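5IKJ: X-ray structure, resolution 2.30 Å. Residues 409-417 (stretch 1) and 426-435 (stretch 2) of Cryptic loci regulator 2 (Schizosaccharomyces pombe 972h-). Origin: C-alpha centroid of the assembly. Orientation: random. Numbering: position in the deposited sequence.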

# COMPACT_ATOMS: atom_id res chain seq x y z
N THR A 409 4.66 9.71 26.79
CA THR A 409 4.35 9.25 25.44
C THR A 409 5.59 9.35 24.55
O THR A 409 6.15 10.44 24.37
CB THR A 409 3.21 10.09 24.85
OG1 THR A 409 2.03 9.92 25.64
CG2 THR A 409 2.91 9.67 23.41
N SER A 410 6.01 8.21 24.00
CA SER A 410 7.12 8.18 23.06
C SER A 410 6.65 8.33 21.62
O SER A 410 7.32 9.00 20.82
CB SER A 410 7.91 6.87 23.22
OG SER A 410 8.37 6.71 24.55
N PHE A 411 5.52 7.72 21.28
CA PHE A 411 5.00 7.80 19.92
C PHE A 411 3.51 7.51 19.94
O PHE A 411 2.98 6.91 20.87
CB PHE A 411 5.72 6.82 18.98
CG PHE A 411 5.66 5.39 19.44
CD1 PHE A 411 4.52 4.62 19.24
CD2 PHE A 411 6.75 4.80 20.06
CE1 PHE A 411 4.47 3.31 19.65
CE2 PHE A 411 6.70 3.48 20.47
CZ PHE A 411 5.56 2.74 20.27
N MET A 412 2.83 7.95 18.88
CA MET A 412 1.46 7.57 18.60
C MET A 412 1.45 6.44 17.58
O MET A 412 2.15 6.52 16.56
CB MET A 412 0.64 8.75 18.07
CG MET A 412 -0.71 8.35 17.46
SD MET A 412 -1.63 9.72 16.73
CE MET A 412 -2.19 10.58 18.19
N TYR A 413 0.66 5.41 17.85
CA TYR A 413 0.40 4.34 16.88
C TYR A 413 -0.84 4.75 16.10
O TYR A 413 -1.96 4.66 16.59
CB TYR A 413 0.22 3.01 17.60
CG TYR A 413 -0.14 1.83 16.72
CD1 TYR A 413 0.14 1.83 15.36
CD2 TYR A 413 -0.78 0.73 17.26
CE1 TYR A 413 -0.20 0.74 14.57
CE2 TYR A 413 -1.13 -0.35 16.48
CZ TYR A 413 -0.84 -0.34 15.14
OH TYR A 413 -1.18 -1.43 14.36
N ILE A 414 -0.63 5.22 14.87
CA ILE A 414 -1.68 5.91 14.13
C ILE A 414 -2.75 4.92 13.69
O ILE A 414 -2.45 3.88 13.09
CB ILE A 414 -1.08 6.66 12.92
CG1 ILE A 414 -0.06 7.70 13.39
CG2 ILE A 414 -2.18 7.33 12.11
CD1 ILE A 414 0.77 8.29 12.27
N SER A 415 -4.00 5.25 14.00
CA SER A 415 -5.15 4.46 13.56
C SER A 415 -5.85 5.05 12.35
O SER A 415 -6.38 4.30 11.52
CB SER A 415 -6.17 4.34 14.70
OG SER A 415 -5.66 3.55 15.76
N ASP A 416 -5.87 6.38 12.23
CA ASP A 416 -6.69 7.04 11.23
C ASP A 416 -6.12 8.43 10.98
O ASP A 416 -5.66 9.10 11.91
CB ASP A 416 -8.15 7.14 11.70
CG ASP A 416 -9.13 7.23 10.55
OD1 ASP A 416 -8.74 7.70 9.46
OD2 ASP A 416 -10.30 6.84 10.74
N ILE A 417 -6.15 8.85 9.71
CA ILE A 417 -5.75 10.19 9.31
C ILE A 417 -6.88 10.76 8.47
O ILE A 417 -7.27 10.17 7.46
CB ILE A 417 -4.43 10.19 8.51
CG1 ILE A 417 -3.28 9.72 9.41
CG2 ILE A 417 -4.14 11.58 7.94
CD1 ILE A 417 -1.98 9.48 8.67
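Stretch 2, residues 426-435: CFQGSLWTQI

Stretch 2 is extended throughout and runs antiparallel to the strand Phe-411 to Ile-417, with 142° between the two N-to-C directions and a closest axial approach of 4.2 Å. Its start, Cys-426 to Gln-428, lies beside the end of stretch 1, and Thr-433 and Gln-434 lie beside Ser-410. Backbone hydrogen bonds set the register: Trp-432 N donates to Phe-411 O (3.0 Å), Tyr-413 N to Ser-430 O (2.7 Å) and Ser-430 N to Tyr-413 O (3.1 Å), while Trp-432 O accepts a short bond from Ser-410 N (2.5 Å) and only a weak one from Phe-411 N (3.5 Å). Between Ile-414 and Asp-416 the register slips by one residue in a beta bulge. Here Gln-428 O accepts from both Ser-415 N (2.6 Å) and Asp-416 N (3.0 Å), and Gln-428 N returns a bond to Asp-416 O (2.9 Å).

The closest pairing is at Gly-429, whose CA lies 4.2 Å from Ile-414 CA. A CB on this glycine would fall 2.1 Å from Tyr-413 O and also clash with Met-412 CG; the space left by the missing CB is taken by Tyr-413 O, which comes within 3.1 Å of Gly-429 CA in a CA-H...O contact. Met-412 reaches along the same face as Leu-431 and Phe-427, bridging them: its CE lies 3.9 Å from Leu-431 CD2 and its SD 3.9 Å from Phe-427 CB. The Phe-427 ring is packed from two directions, with Ile-417 CG1 over its face, 4.0 Å from the centroid, and Ile-414 CD1 at its edge, 3.5 Å from Phe-427 CE2.

On the other face, Trp-432 CB fits against Phe-411 CE1 at 3.5 Å; the two side chains' rings are nearly parallel but slid apart. Trp-432 NE1 meets the edge of the Tyr-413 ring and donates to Ser-430 OG (3.0 Å). At the start of stretch 1, Ser-410 OG accepts from Gln-434 N at 3.0 Å.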

# COMPACT_ATOMS: atom_id res chain seq x y z
N CYS A 426 -6.31 15.63 11.14
CA CYS A 426 -6.25 15.03 12.46
C CYS A 426 -5.60 13.66 12.39
O CYS A 426 -5.86 12.87 11.48
CB CYS A 426 -7.65 14.88 13.07
SG CYS A 426 -8.59 16.42 13.16
N PHE A 427 -4.74 13.38 13.38
CA PHE A 427 -4.17 12.06 13.59
C PHE A 427 -4.85 11.41 14.79
O PHE A 427 -4.88 11.99 15.88
CB PHE A 427 -2.66 12.14 13.84
CG PHE A 427 -1.83 12.27 12.60
CD1 PHE A 427 -2.08 13.27 11.68
CD2 PHE A 427 -0.79 11.40 12.37
CE1 PHE A 427 -1.31 13.39 10.53
CE2 PHE A 427 -0.01 11.51 11.23
CZ PHE A 427 -0.27 12.50 10.31
N GLN A 428 -5.40 10.21 14.59
CA GLN A 428 -6.01 9.44 15.66
C GLN A 428 -5.22 8.17 15.87
O GLN A 428 -4.91 7.46 14.90
CB GLN A 428 -7.47 9.11 15.35
CG GLN A 428 -8.18 8.33 16.46
CD GLN A 428 -9.49 7.72 16.00
OE1 GLN A 428 -10.39 8.42 15.55
NE2 GLN A 428 -9.59 6.40 16.12
N GLY A 429 -4.88 7.87 17.12
CA GLY A 429 -4.18 6.64 17.43
C GLY A 429 -3.96 6.51 18.92
O GLY A 429 -4.33 7.38 19.71
N SER A 430 -3.35 5.38 19.29
CA SER A 430 -3.02 5.10 20.68
C SER A 430 -1.63 5.63 21.01
O SER A 430 -0.75 5.69 20.15
CB SER A 430 -3.09 3.59 20.95
OG SER A 430 -2.41 2.87 19.93
N LEU A 431 -1.44 6.00 22.27
CA LEU A 431 -0.20 6.59 22.75
C LEU A 431 0.58 5.57 23.56
O LEU A 431 0.00 4.84 24.37
CB LEU A 431 -0.49 7.83 23.60
CG LEU A 431 -1.42 8.86 22.96
CD1 LEU A 431 -1.74 9.98 23.94
CD2 LEU A 431 -0.81 9.43 21.68
N TRP A 432 1.89 5.51 23.33
CA TRP A 432 2.75 4.51 23.94
C TRP A 432 3.99 5.16 24.53
O TRP A 432 4.35 6.29 24.20
CB TRP A 432 3.19 3.45 22.92
CG TRP A 432 2.07 2.68 22.30
CD1 TRP A 432 1.10 3.17 21.47
CD2 TRP A 432 1.81 1.28 22.45
NE1 TRP A 432 0.25 2.15 21.09
CE2 TRP A 432 0.67 0.99 21.68
CE3 TRP A 432 2.44 0.25 23.15
CZ2 TRP A 432 0.13 -0.29 21.60
CZ3 TRP A 432 1.90 -1.02 23.08
CH2 TRP A 432 0.76 -1.28 22.31
N THR A 433 4.64 4.42 25.42
CA THR A 433 5.97 4.74 25.90
C THR A 433 6.89 3.56 25.63
O THR A 433 6.44 2.41 25.56
CB THR A 433 5.97 5.07 27.41
OG1 THR A 433 7.24 5.62 27.78
CG2 THR A 433 5.71 3.82 28.24
N GLN A 434 8.18 3.84 25.46
CA GLN A 434 9.18 2.82 25.21
C GLN A 434 10.21 2.83 26.32
O GLN A 434 10.59 3.89 26.82
CB GLN A 434 9.86 3.02 23.85
CG GLN A 434 10.73 4.27 23.76
CD GLN A 434 11.22 4.54 22.35
OE1 GLN A 434 11.18 5.68 21.88
NE2 GLN A 434 11.68 3.50 21.67
N ILE A 435 10.65 1.64 26.72
CA ILE A 435 11.61 1.47 27.81
C ILE A 435 12.78 0.65 27.29
O ILE A 435 12.59 -0.49 26.84
CB ILE A 435 10.98 0.79 29.03
CG1 ILE A 435 9.74 1.56 29.50
CG2 ILE A 435 11.99 0.68 30.17
CD1 ILE A 435 8.44 1.05 28.91